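PDB 3BY8: sensor protein dcuS from Escherichia coli, which senses external C4-dicarboxylates such as fumarate and malate through its periplasmic domain and activates the response regulator DcuR by phosphorylation. Local coordinates for residues Ala19-Leu24 with Val109-Tyr114; Ala49-Lys52 with Phe58-Val61; Arg53-Phe58 with Leu130-Gln135; Ala74-Gln79 with Arg100-Gln105. All blocks are in the same frame, centred on the assembly; numbering follows the deposited sequence. Where two conformers were deposited one is given.

Interaction 1. Residues Ala19-Leu24 with Val109-Tyr114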
loop_
_atom_site.group_PDB
_atom_site.type_symbol
_atom_site.label_atom_id
_atom_site.label_comp_id
_atom_site.label_asym_id
_atom_site.label_seq_id
_atom_site.Cartn_x
_atom_site.Cartn_y
_atom_site.Cartn_z
ATOM N N ALA A 19 -1.812 -9.991 1.740
ATOM C CA ALA A 19 -3.162 -10.340 2.181
ATOM C C ALA A 19 -3.843 -9.082 2.724
ATOM O O ALA A 19 -5.022 -8.833 2.456
ATOM C CB ALA A 19 -3.088 -11.417 3.253
ATOM N N VAL A 20 -3.115 -8.268 3.477
ATOM C CA VAL A 20 -3.672 -7.006 3.956
ATOM C C VAL A 20 -4.024 -6.095 2.770
ATOM O O VAL A 20 -5.116 -5.531 2.722
ATOM C CB VAL A 20 -2.674 -6.269 4.897
ATOM C CG1 VAL A 20 -3.201 -4.906 5.329
ATOM C CG2 VAL A 20 -2.366 -7.169 6.130
ATOM N N ALA A 21 -3.115 -5.987 1.799
ATOM C CA ALA A 21 -3.349 -5.105 0.660
ATOM C C ALA A 21 -4.560 -5.537 -0.142
ATOM O O ALA A 21 -5.384 -4.714 -0.515
ATOM C CB ALA A 21 -2.114 -5.108 -0.201
ATOM N N ARG A 22 -4.690 -6.837 -0.376
ATOM C CA ARG A 22 -5.805 -7.383 -1.140
ATOM C C ARG A 22 -7.115 -7.137 -0.405
ATOM O O ARG A 22 -8.128 -6.794 -1.002
ATOM C CB ARG A 22 -5.616 -8.887 -1.355
ATOM C CG ARG A 22 -4.487 -9.218 -2.325
ATOM C CD ARG A 22 -4.212 -10.719 -2.251
ATOM N NE ARG A 22 -3.238 -11.137 -3.244
ATOM C CZ ARG A 22 -2.855 -12.396 -3.435
ATOM N NH1 ARG A 22 -3.373 -13.378 -2.693
ATOM N NH2 ARG A 22 -1.949 -12.681 -4.371
ATOM N N THR A 23 -7.086 -7.292 0.912
ATOM C CA THR A 23 -8.291 -7.069 1.677
ATOM C C THR A 23 -8.742 -5.616 1.548
ATOM O O THR A 23 -9.933 -5.335 1.281
ATOM C CB THR A 23 -8.032 -7.433 3.138
ATOM O OG1 THR A 23 -7.665 -8.815 3.215
ATOM C CG2 THR A 23 -9.319 -7.209 3.965
ATOM N N LEU A 24 -7.815 -4.682 1.714
ATOM C CA LEU A 24 -8.146 -3.266 1.580
ATOM C C LEU A 24 -8.592 -2.930 0.162
ATOM O O LEU A 24 -9.456 -2.053 -0.008
ATOM C CB LEU A 24 -6.948 -2.412 1.938
ATOM C CG LEU A 24 -6.602 -2.426 3.407
ATOM C CD1 LEU A 24 -5.326 -1.645 3.667
ATOM C CD2 LEU A 24 -7.731 -1.819 4.174
ATOM N N VAL A 109 4.919 -4.317 -1.138
ATOM C CA VAL A 109 4.017 -5.082 -1.976
ATOM C C VAL A 109 2.918 -4.170 -2.520
ATOM O O VAL A 109 2.552 -3.133 -1.917
ATOM C CB VAL A 109 3.383 -6.304 -1.215
ATOM C CG1 VAL A 109 4.526 -7.149 -0.610
ATOM C CG2 VAL A 109 2.392 -5.865 -0.133
ATOM N N PHE A 110 2.372 -4.605 -3.653
ATOM C CA PHE A 110 1.392 -3.774 -4.364
ATOM C C PHE A 110 0.330 -4.639 -4.983
ATOM O O PHE A 110 0.631 -5.695 -5.545
ATOM C CB PHE A 110 2.081 -3.024 -5.548
ATOM C CG PHE A 110 3.209 -2.137 -5.136
ATOM C CD1 PHE A 110 4.472 -2.679 -4.851
ATOM C CD2 PHE A 110 3.026 -0.756 -5.029
ATOM C CE1 PHE A 110 5.534 -1.837 -4.463
ATOM C CE2 PHE A 110 4.075 0.068 -4.651
ATOM C CZ PHE A 110 5.337 -0.471 -4.368
ATOM N N THR A 111 -0.919 -4.184 -4.914
ATOM C CA THR A 111 -2.005 -4.902 -5.569
ATOM C C THR A 111 -3.006 -3.883 -6.149
ATOM O O THR A 111 -3.220 -2.813 -5.587
ATOM C CB THR A 111 -2.697 -5.911 -4.584
ATOM O OG1 THR A 111 -3.424 -6.888 -5.344
ATOM C CG2 THR A 111 -3.673 -5.191 -3.628
ATOM N N PRO A 112 -3.630 -4.211 -7.295
ATOM C CA PRO A 112 -4.584 -3.271 -7.888
ATOM C C PRO A 112 -5.933 -3.190 -7.190
ATOM O O PRO A 112 -6.361 -4.176 -6.547
ATOM C CB PRO A 112 -4.703 -3.746 -9.351
ATOM C CG PRO A 112 -4.349 -5.208 -9.289
ATOM C CD PRO A 112 -3.333 -5.356 -8.176
ATOM N N ILE A 113 -6.602 -2.043 -7.316
ATOM C CA ILE A 113 -7.947 -1.805 -6.770
ATOM C C ILE A 113 -8.862 -1.721 -8.008
ATOM O O ILE A 113 -8.563 -0.961 -8.960
ATOM C CB ILE A 113 -8.039 -0.471 -6.015
ATOM C CG1 ILE A 113 -7.038 -0.462 -4.851
ATOM C CG2 ILE A 113 -9.480 -0.280 -5.446
ATOM C CD1 ILE A 113 -6.969 0.847 -4.095
ATOM N N TYR A 114 -9.965 -2.468 -8.005
ATOM C CA TYR A 114 -10.906 -2.486 -9.121
ATOM C C TYR A 114 -12.286 -2.004 -8.710
ATOM O O TYR A 114 -12.676 -2.153 -7.539
ATOM C CB TYR A 114 -11.019 -3.927 -9.628
ATOM C CG TYR A 114 -9.741 -4.472 -10.212
ATOM C CD1 TYR A 114 -9.303 -4.064 -11.479
ATOM C CD2 TYR A 114 -8.968 -5.395 -9.510
ATOM C CE1 TYR A 114 -8.133 -4.563 -12.026
ATOM C CE2 TYR A 114 -7.792 -5.902 -10.058
ATOM C CZ TYR A 114 -7.387 -5.484 -11.312
ATOM O OH TYR A 114 -6.241 -5.998 -11.880
#

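Interaction 2. Residues Ala49-Lys52 with Phe58-Val61. With LMR ((2S)-2-hydroxybutanedioic acid), chain B.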
loop_
_atom_site.group_PDB
_atom_site.type_symbol
_atom_site.label_atom_id
_atom_site.label_comp_id
_atom_site.label_asym_id
_atom_site.label_seq_id
_atom_site.Cartn_x
_atom_site.Cartn_y
_atom_site.Cartn_z
ATOM N N ALA A 49 -5.087 2.418 11.063
ATOM C CA ALA A 49 -5.440 1.386 12.053
ATOM C C ALA A 49 -4.959 0.025 11.566
ATOM O O ALA A 49 -4.358 -0.761 12.322
ATOM C CB ALA A 49 -6.951 1.364 12.264
ATOM N N VAL A 50 -5.196 -0.255 10.282
ATOM C CA VAL A 50 -4.788 -1.526 9.735
ATOM C C VAL A 50 -3.270 -1.686 9.768
ATOM O O VAL A 50 -2.745 -2.774 9.999
ATOM C CB VAL A 50 -5.299 -1.638 8.311
ATOM C CG1 VAL A 50 -4.790 -2.898 7.677
ATOM C CG2 VAL A 50 -6.841 -1.622 8.345
ATOM N N ARG A 51 -2.563 -0.593 9.529
ATOM C CA ARG A 51 -1.110 -0.638 9.521
ATOM C C ARG A 51 -0.566 -1.073 10.879
ATOM O O ARG A 51 0.271 -1.977 10.975
ATOM C CB ARG A 51 -0.566 0.738 9.168
ATOM C CG ARG A 51 0.888 0.735 8.751
ATOM C CD ARG A 51 1.407 2.149 8.722
ATOM N NE ARG A 51 1.655 2.643 10.072
ATOM C CZ ARG A 51 1.605 3.924 10.421
ATOM N NH1 ARG A 51 1.304 4.845 9.517
ATOM N NH2 ARG A 51 1.874 4.283 11.667
ATOM N N LYS A 52 -1.046 -0.424 11.931
ATOM C CA LYS A 52 -0.612 -0.748 13.286
ATOM C C LYS A 52 -0.856 -2.216 13.667
ATOM O O LYS A 52 0.043 -2.922 14.130
ATOM C CB LYS A 52 -1.340 0.179 14.257
ATOM C CG LYS A 52 -1.084 -0.124 15.720
ATOM C CD LYS A 52 -1.786 0.896 16.610
ATOM C CE LYS A 52 -1.495 0.659 18.090
ATOM N NZ LYS A 52 -1.993 1.797 18.918
ATOM N N PHE A 58 3.941 1.088 6.271
ATOM C CA PHE A 58 3.043 2.027 5.633
ATOM C C PHE A 58 1.981 1.322 4.799
ATOM O O PHE A 58 2.182 0.221 4.338
ATOM C CB PHE A 58 3.815 2.978 4.696
ATOM C CG PHE A 58 4.339 2.331 3.414
ATOM C CD1 PHE A 58 3.506 2.126 2.305
ATOM C CD2 PHE A 58 5.696 2.002 3.295
ATOM C CE1 PHE A 58 4.024 1.607 1.100
ATOM C CE2 PHE A 58 6.220 1.483 2.081
ATOM C CZ PHE A 58 5.383 1.289 0.985
ATOM N N ILE A 59 0.835 1.987 4.676
ATOM C CA ILE A 59 -0.247 1.518 3.809
ATOM C C ILE A 59 -0.654 2.749 3.012
ATOM O O ILE A 59 -1.261 3.689 3.534
ATOM C CB ILE A 59 -1.461 0.969 4.592
ATOM C CG1 ILE A 59 -1.065 -0.298 5.353
ATOM C CG2 ILE A 59 -2.588 0.679 3.586
ATOM C CD1 ILE A 59 -2.256 -0.973 6.065
ATOM N N VAL A 60 -0.264 2.768 1.736
ATOM C CA VAL A 60 -0.522 3.878 0.852
ATOM C C VAL A 60 -1.444 3.484 -0.315
ATOM O O VAL A 60 -1.087 2.678 -1.156
ATOM C CB VAL A 60 0.826 4.394 0.284
ATOM C CG1 VAL A 60 0.613 5.387 -0.866
ATOM C CG2 VAL A 60 1.615 5.046 1.413
ATOM N N VAL A 61 -2.641 4.063 -0.341
ATOM C CA VAL A 61 -3.602 3.814 -1.406
ATOM C C VAL A 61 -3.404 4.920 -2.421
ATOM O O VAL A 61 -3.246 6.071 -2.028
ATOM C CB VAL A 61 -5.027 3.931 -0.860
ATOM C CG1 VAL A 61 -6.054 3.894 -1.997
ATOM C CG2 VAL A 61 -5.263 2.833 0.103
HETATM C C1 LMR B . 5.349 6.387 -0.989
HETATM O O1A LMR B . 4.364 6.654 -0.351
HETATM O O1B LMR B . 5.851 7.238 -1.753
HETATM C C2 LMR B . 6.138 5.190 -0.554
HETATM O O2 LMR B . 7.448 5.114 -1.267
HETATM C C3 LMR B . 6.225 5.044 0.977
HETATM C C4 LMR B . 7.360 5.938 1.515
HETATM O O4A LMR B . 7.200 7.158 1.532
HETATM O O4B LMR B . 8.458 5.416 1.863
#

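Interaction 3. Residues Arg53-Phe58 with Leu130-Gln135. With LMR ((2S)-2-hydroxybutanedioic acid), chain B.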
loop_
_atom_site.group_PDB
_atom_site.type_symbol
_atom_site.label_atom_id
_atom_site.label_comp_id
_atom_site.label_asym_id
_atom_site.label_seq_id
_atom_site.Cartn_x
_atom_site.Cartn_y
_atom_site.Cartn_z
ATOM N N ARG A 53 -2.078 -2.675 13.460
ATOM C CA ARG A 53 -2.413 -4.045 13.832
ATOM C C ARG A 53 -1.688 -5.151 13.083
ATOM O O ARG A 53 -1.554 -6.263 13.596
ATOM C CB ARG A 53 -3.897 -4.268 13.681
ATOM C CG ARG A 53 -4.340 -5.635 14.167
ATOM C CD ARG A 53 -5.376 -5.451 15.215
ATOM N NE ARG A 53 -6.077 -6.682 15.522
ATOM C CZ ARG A 53 -7.381 -6.772 15.765
ATOM N NH1 ARG A 53 -8.159 -5.693 15.720
ATOM N NH2 ARG A 53 -7.894 -7.952 16.106
ATOM N N ASN A 54 -1.238 -4.875 11.866
ATOM C CA ASN A 54 -0.525 -5.897 11.113
ATOM C C ASN A 54 0.994 -5.693 11.105
ATOM O O ASN A 54 1.709 -6.343 10.339
ATOM C CB ASN A 54 -1.063 -5.963 9.682
ATOM C CG ASN A 54 -2.479 -6.521 9.614
ATOM O OD1 ASN A 54 -3.461 -5.767 9.471
ATOM N ND2 ASN A 54 -2.597 -7.832 9.711
ATOM N N ASP A 55 1.457 -4.775 11.956
ATOM C CA ASP A 55 2.876 -4.456 12.133
ATOM C C ASP A 55 3.545 -4.099 10.815
ATOM O O ASP A 55 4.533 -4.717 10.393
ATOM C CB ASP A 55 3.606 -5.632 12.801
ATOM C CG ASP A 55 4.828 -5.180 13.597
ATOM O OD1 ASP A 55 5.521 -6.044 14.178
ATOM O OD2 ASP A 55 5.095 -3.955 13.642
ATOM N N LEU A 56 3.006 -3.061 10.185
ATOM C CA LEU A 56 3.503 -2.617 8.900
ATOM C C LEU A 56 4.055 -1.190 8.952
ATOM O O LEU A 56 3.674 -0.366 9.784
ATOM C CB LEU A 56 2.365 -2.712 7.869
ATOM C CG LEU A 56 1.753 -4.114 7.722
ATOM C CD1 LEU A 56 0.417 -4.013 6.976
ATOM C CD2 LEU A 56 2.716 -5.049 6.986
ATOM N N LEU A 57 4.957 -0.888 8.024
ATOM C CA LEU A 57 5.558 0.431 7.953
ATOM C C LEU A 57 4.646 1.476 7.326
ATOM O O LEU A 57 4.615 2.619 7.726
ATOM C CB LEU A 57 6.870 0.357 7.144
ATOM C CG LEU A 57 7.602 1.692 6.944
ATOM C CD1 LEU A 57 8.267 2.138 8.266
ATOM C CD2 LEU A 57 8.686 1.538 5.870
ATOM N N PHE A 58 3.941 1.088 6.271
ATOM C CA PHE A 58 3.043 2.027 5.633
ATOM C C PHE A 58 1.981 1.322 4.799
ATOM O O PHE A 58 2.182 0.221 4.338
ATOM C CB PHE A 58 3.815 2.978 4.696
ATOM C CG PHE A 58 4.339 2.331 3.414
ATOM C CD1 PHE A 58 3.506 2.126 2.305
ATOM C CD2 PHE A 58 5.696 2.002 3.295
ATOM C CE1 PHE A 58 4.024 1.607 1.100
ATOM C CE2 PHE A 58 6.220 1.483 2.081
ATOM C CZ PHE A 58 5.383 1.289 0.985
ATOM N N LEU A 130 12.658 -2.892 6.266
ATOM C CA LEU A 130 13.688 -3.896 6.034
ATOM C C LEU A 130 14.356 -4.377 7.325
ATOM O O LEU A 130 14.614 -5.574 7.475
ATOM C CB LEU A 130 14.783 -3.361 5.100
ATOM C CG LEU A 130 14.736 -3.661 3.614
ATOM C CD1 LEU A 130 16.136 -3.375 3.039
ATOM C CD2 LEU A 130 14.334 -5.106 3.370
ATOM N N SER A 131 14.646 -3.442 8.223
ATOM C CA SER A 131 15.314 -3.791 9.477
ATOM C C SER A 131 14.462 -4.741 10.303
ATOM O O SER A 131 14.985 -5.566 11.062
ATOM C CB SER A 131 15.653 -2.526 10.276
ATOM O OG SER A 131 14.500 -1.770 10.580
ATOM N N ARG A 132 13.148 -4.642 10.147
ATOM C CA ARG A 132 12.256 -5.523 10.880
ATOM C C ARG A 132 12.274 -6.898 10.212
ATOM O O ARG A 132 12.062 -7.916 10.864
ATOM C CB ARG A 132 10.848 -4.923 10.930
ATOM C CG ARG A 132 10.865 -3.491 11.444
ATOM C CD ARG A 132 9.475 -2.953 11.732
ATOM N NE ARG A 132 8.992 -3.374 13.045
ATOM C CZ ARG A 132 7.856 -2.954 13.596
ATOM N NH1 ARG A 132 7.072 -2.101 12.945
ATOM N NH2 ARG A 132 7.510 -3.379 14.807
ATOM N N VAL A 133 12.565 -6.948 8.912
ATOM C CA VAL A 133 12.646 -8.239 8.245
ATOM C C VAL A 133 13.870 -8.979 8.791
ATOM O O VAL A 133 13.849 -10.195 8.966
ATOM C CB VAL A 133 12.763 -8.094 6.698
ATOM C CG1 VAL A 133 13.089 -9.435 6.070
ATOM C CG2 VAL A 133 11.455 -7.570 6.128
ATOM N N THR A 134 14.946 -8.239 9.056
ATOM C CA THR A 134 16.153 -8.845 9.615
ATOM C C THR A 134 15.836 -9.376 11.007
ATOM O O THR A 134 16.220 -10.488 11.358
ATOM C CB THR A 134 17.303 -7.827 9.717
ATOM O OG1 THR A 134 17.831 -7.590 8.413
ATOM C CG2 THR A 134 18.416 -8.346 10.622
ATOM N N GLN A 135 15.129 -8.570 11.789
ATOM C CA GLN A 135 14.760 -8.965 13.144
ATOM C C GLN A 135 13.986 -10.277 13.158
ATOM O O GLN A 135 14.215 -11.127 14.017
ATOM C CB GLN A 135 13.928 -7.860 13.796
ATOM C CG GLN A 135 14.716 -6.584 14.084
ATOM C CD GLN A 135 13.836 -5.450 14.582
ATOM O OE1 GLN A 135 12.990 -5.645 15.455
ATOM N NE2 GLN A 135 14.038 -4.253 14.034
HETATM C C1 LMR B . 5.349 6.387 -0.989
HETATM O O1A LMR B . 4.364 6.654 -0.351
HETATM O O1B LMR B . 5.851 7.238 -1.753
HETATM C C2 LMR B . 6.138 5.190 -0.554
HETATM O O2 LMR B . 7.448 5.114 -1.267
HETATM C C3 LMR B . 6.225 5.044 0.977
HETATM C C4 LMR B . 7.360 5.938 1.515
HETATM O O4A LMR B . 7.200 7.158 1.532
HETATM O O4B LMR B . 8.458 5.416 1.863
#

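Interaction 4. Residues Ala74-Gln79 with Arg100-Gln105. With LMR ((2S)-2-hydroxybutanedioic acid), chain B.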
loop_
_atom_site.group_PDB
_atom_site.type_symbol
_atom_site.label_atom_id
_atom_site.label_comp_id
_atom_site.label_asym_id
_atom_site.label_seq_id
_atom_site.Cartn_x
_atom_site.Cartn_y
_atom_site.Cartn_z
ATOM N N ALA A 74 0.913 12.526 6.884
ATOM C CA ALA A 74 -0.261 13.102 6.241
ATOM C C ALA A 74 0.024 14.169 5.203
ATOM O O ALA A 74 -0.748 14.351 4.273
ATOM C CB ALA A 74 -1.235 13.632 7.290
ATOM N N GLN A 75 1.130 14.890 5.344
ATOM C CA GLN A 75 1.454 15.919 4.360
ATOM C C GLN A 75 1.671 15.346 2.953
ATOM O O GLN A 75 1.698 16.087 1.971
ATOM C CB GLN A 75 2.731 16.650 4.768
ATOM C CG GLN A 75 3.938 15.719 4.756
ATOM C CD GLN A 75 5.242 16.418 5.061
ATOM O OE1 GLN A 75 6.273 15.772 5.230
ATOM N NE2 GLN A 75 5.204 17.741 5.136
ATOM N N ARG A 76 1.833 14.031 2.849
ATOM C CA ARG A 76 2.099 13.444 1.536
ATOM C C ARG A 76 0.869 13.013 0.775
ATOM O O ARG A 76 0.946 12.574 -0.376
ATOM C CB ARG A 76 3.089 12.302 1.692
ATOM C CG ARG A 76 4.394 12.830 2.270
ATOM C CD ARG A 76 5.540 11.874 2.167
ATOM N NE ARG A 76 6.740 12.457 2.771
ATOM C CZ ARG A 76 7.491 13.408 2.219
ATOM N NH1 ARG A 76 7.198 13.919 1.026
ATOM N NH2 ARG A 76 8.557 13.844 2.871
ATOM N N ILE A 77 -0.273 13.147 1.430
ATOM C CA ILE A 77 -1.534 12.816 0.797
ATOM C C ILE A 77 -1.759 13.835 -0.319
ATOM O O ILE A 77 -1.526 15.037 -0.151
ATOM C CB ILE A 77 -2.655 12.862 1.825
ATOM C CG1 ILE A 77 -2.385 11.793 2.875
ATOM C CG2 ILE A 77 -4.015 12.660 1.150
ATOM C CD1 ILE A 77 -3.357 11.773 3.997
ATOM N N GLY A 78 -2.192 13.355 -1.476
ATOM C CA GLY A 78 -2.398 14.245 -2.598
ATOM C C GLY A 78 -1.197 14.459 -3.506
ATOM O O GLY A 78 -1.298 15.167 -4.501
ATOM N N GLN A 79 -0.053 13.876 -3.158
ATOM C CA GLN A 79 1.149 13.988 -3.969
ATOM C C GLN A 79 1.449 12.627 -4.605
ATOM O O GLN A 79 0.934 11.593 -4.142
ATOM C CB GLN A 79 2.324 14.476 -3.113
ATOM C CG GLN A 79 2.002 15.832 -2.466
ATOM C CD GLN A 79 3.094 16.369 -1.573
ATOM O OE1 GLN A 79 3.751 15.616 -0.853
ATOM N NE2 GLN A 79 3.283 17.690 -1.595
ATOM N N ARG A 100 12.446 2.494 -1.362
ATOM C CA ARG A 100 12.040 3.471 -0.362
ATOM C C ARG A 100 11.554 4.717 -1.048
ATOM O O ARG A 100 11.956 5.019 -2.177
ATOM C CB ARG A 100 13.178 3.810 0.593
ATOM C CG ARG A 100 14.334 4.524 -0.012
ATOM C CD ARG A 100 15.183 5.127 1.104
ATOM N NE ARG A 100 14.542 6.340 1.574
ATOM C CZ ARG A 100 14.738 6.904 2.755
ATOM N NH1 ARG A 100 15.580 6.364 3.631
ATOM N NH2 ARG A 100 14.067 8.008 3.059
ATOM N N GLY A 101 10.615 5.381 -0.385
ATOM C CA GLY A 101 10.074 6.643 -0.838
ATOM C C GLY A 101 10.638 7.659 0.145
ATOM O O GLY A 101 11.827 7.989 0.074
ATOM N N PHE A 102 9.818 8.119 1.087
ATOM C CA PHE A 102 10.269 9.049 2.124
ATOM C C PHE A 102 10.483 8.381 3.480
ATOM O O PHE A 102 11.102 8.970 4.380
ATOM C CB PHE A 102 9.275 10.200 2.249
ATOM C CG PHE A 102 9.244 11.049 1.041
ATOM C CD1 PHE A 102 10.260 11.975 0.816
ATOM C CD2 PHE A 102 8.279 10.862 0.058
ATOM C CE1 PHE A 102 10.323 12.696 -0.371
ATOM C CE2 PHE A 102 8.331 11.580 -1.139
ATOM C CZ PHE A 102 9.359 12.500 -1.352
ATOM N N LEU A 103 9.966 7.166 3.638
ATOM C CA LEU A 103 10.110 6.431 4.887
ATOM C C LEU A 103 11.349 5.554 4.824
ATOM O O LEU A 103 12.139 5.676 3.875
ATOM C CB LEU A 103 8.854 5.584 5.128
ATOM C CG LEU A 103 7.559 6.410 5.138
ATOM C CD1 LEU A 103 6.357 5.478 5.279
ATOM C CD2 LEU A 103 7.582 7.427 6.290
ATOM N N ALA A 104 11.535 4.668 5.797
ATOM C CA ALA A 104 12.697 3.794 5.798
ATOM C C ALA A 104 12.634 2.815 4.622
ATOM O O ALA A 104 11.574 2.590 4.008
ATOM C CB ALA A 104 12.755 3.009 7.096
ATOM N N GLN A 105 13.788 2.241 4.298
ATOM C CA GLN A 105 13.926 1.220 3.268
ATOM C C GLN A 105 13.018 0.075 3.685
ATOM O O GLN A 105 12.954 -0.306 4.878
ATOM C CB GLN A 105 15.367 0.777 3.193
ATOM C CG GLN A 105 16.252 1.871 2.651
ATOM C CD GLN A 105 17.677 1.417 2.536
ATOM O OE1 GLN A 105 18.520 2.078 1.915
ATOM N NE2 GLN A 105 17.963 0.272 3.143
HETATM C C1 LMR B . 5.349 6.387 -0.989
HETATM O O1A LMR B . 4.364 6.654 -0.351
HETATM O O1B LMR B . 5.851 7.238 -1.753
HETATM C C2 LMR B . 6.138 5.190 -0.554
HETATM O O2 LMR B . 7.448 5.114 -1.267
HETATM C C3 LMR B . 6.225 5.044 0.977
HETATM C C4 LMR B . 7.360 5.938 1.515
HETATM O O4A LMR B . 7.200 7.158 1.532
HETATM O O4B LMR B . 8.458 5.416 1.863
#

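Interaction 1. Residues Ala19-Leu24 with Val109-Tyr114
Ala21 and Arg22 of the N-terminal helix 8-25 ride over one strand side chain, Thr111. The carbonyl of Ala19 is gripped twice: Thr23 N takes it in the ordinary helical bond, and Thr23 OG1, 2.7 Å from Ala19 O, comes in from the opposite face of the carbonyl plane, so the outward hydroxyl is folded back onto its own helix. Val20, one residue on, leaves the strand aside and packs on Ile59 and Ile126. Ala21 is the first to bear on Thr111. Ala21 CB lies 3.8 Å from Thr111 CG2, and that threonine methyl, Thr111 CG2, is also 3.6 Å from Ala21 O; so small a side chain lets the helix come down close to the strand. Thr111 can present that methyl because its hydroxyl is swung away from the backbone N (chi1 -161°), which puts CG2 between N and the carbonyl carbon. Arg22 then crosses Thr111 at about a right angle, with Arg22 CG 4.0 Å from Thr111 OG1, and runs on extended. Both polar ends finish on Glu94: one carboxylate oxygen forms a salt bridge with Arg22 NH2, the other a hydrogen bond with Thr111 OG1, so a single acid ties helix to strand at the border of the apolar patch. Leu24 turns toward Ile59. Strand 106-114 is an inner strand of the antiparallel cache-domain sheet, bonded to strands 120-129 and 95-99, and helix 8-25 covers it, Val109 of the strand packing on Ala14, Ala17 and Leu18, and Ile113 on Ala25.

Interaction 2. Residues Ala49-Lys52 with Phe58-Val61
Ile59 pushes its CD1 methyl into the turn of helix 43-53 formed by Val50 and Arg51. The methyl ends 3.6 Å from Val50 CG1, the two side chains crossing at about a right angle, and it lies 3.5 Å from the backbone atom Arg51 N, so it beds against the helix main chain as well as its side chains. CG1 of Ile59 is set anti to the carbonyl carbon (chi1 -66°), and a nearly straight chi2 carries CD1 on to the helix. Arg51 lays its aliphatic part beside the strand: in the conformer described, one of two in the model, Arg51 CD is 3.5 Å from Phe58 CA, and the bent chain leads the guanidinium to a salt bridge with Glu48. Strand 58-63 is an outermost strand, within this chain, of the antiparallel sheet of this cache domain, and its residues alternate between two surroundings. Ile59 and Val61 face the helices, Val20 and Leu24 of helix 8-25 closing round Ile59, while Phe58 and Val60 face the bound malate. The Phe58 ring carries the ligand's methylene on one face: LMR C3 stands over the ring centre, 3.7 Å from Phe58 CE2. Alongside, a methyl of Val60 borders a carboxylate of the ligand, Val60 CG2 being 3.6 Å from LMR O1A. Leu103, Arg108 and Pro72 also pack against Phe58.

Interaction 3. Residues Arg53-Phe58 with Leu130-Gln135
Asp55 meets Arg132 in an uncommon way: its carboxylate oxygen is modelled over a face of the guanidinium instead of lining up with the N-H edge. Asp55 is the C-prime residue of the Schellman motif that ends helix 43-53. Its positive phi (54°) lets the chain reverse, with Leu56 N returning to Arg51 O and Asp55 N to Lys52 O, and the turn throws the acid out toward helix 130-138. Carboxylate and guanidinium planes stand 82° apart, close to perpendicular. The pair is a salt bridge at the surface, where solvent probably competes for both groups; Asp55 OD2 comes so near Arg132 CZ, 2.9 Å, that the exact placement of these exposed groups is doubtful. A bend at chi3 (82°) turns the guanidinium so that one of its faces meets Asp55.

Past the turn the chain enters strand 58-63 through a classic beta bulge, in which Leu57 and Phe58 both face Gly127 of strand 120-129. Leu56 points back into the core onto Ile126 and Leu128. Leu57 leans on Leu103 and Ala106, and its CD2 methyl lies at the rim of the Phe58 ring, in the ring plane. The contact thus fastens the helix-to-strand connection to the C-terminal helix, while the far end of the same loop reaches the malate pocket. With an alanine at Phe58, the ligand's methylene would probably lose the ring face beneath it, and Leu57 CD2 and Leu103 would face a gap. At the bridge itself, Asp55 OD2 is 2.7 Å from Arg132 NH2 and, almost equally near, 2.8 Å from Arg132 NH1.

Interaction 4. Residues Ala74-Gln79 with Arg100-Gln105
Oxygen O4B of the bound malate is gripped by two backbone amides of the loop 100-105: Leu103 N lies 2.9 Å from LMR O4B, and Gly101 N reaches LMR O4B at 3.1 Å with a more bent bond (135°). Between them Phe102 N gives the partner oxygen LMR O4A a nearly straight bond (165°) of 2.8 Å. Three successive N-H groups therefore cup one carboxylate. Gly101 passes close under the ligand, its CA 3.1 Å from LMR O2, and any side-chain carbon there would run into that hydroxyl.

Across the contact Arg76 covers the Phe102 side chain. Its guanidinium lies flat on the ring, planes 2° apart and centres 3.4 Å apart, a stacked cation-pi pair. The Arg76 chain runs out extended to NE, and its last torsion then turns the group flat to the ring. Glu73 holds Arg76 NE in a salt bridge, and Gln75 OE1 lies above the other face, toward its rim. Arg76 also opens a type II turn ending at Gln79, and its carbonyl accepts from Arg68, a malate-binding residue. A serine instead of Phe102 would probably leave the guanidinium without its stacking partner, held mainly by Glu73 and less fixed in its rotation. Arg76, stacked on the ring while Phe102 N holds the carboxylate, is likely to help steady the binding loop; its charge is probably largely offset by Glu73.

In the fold
All four contacts belong to one periplasmic cache domain and gather round its antiparallel sheet. Interactions 1 and 2, with centres 11 Å apart, pack helices 8-25 and 43-53 on the face turned from the malate, and meet where Val20 and Leu24 reach Val50 and Ile59. Interaction 3 follows 2 directly, sharing Phe58, and leads to the C-terminal helix. Interaction 4, its centre 18 Å from that of interaction 1, lies on the ligand side; Leu103 touches Phe58, and Gln105 bonds to Leu130. Along the chain interaction 1 encloses 2 and 4, and crosses 3. Both terminal helices, which in the whole protein probably lead toward the membrane, are thus joined to the malate pocket through the sheet and its loops, a plausible path for the signal.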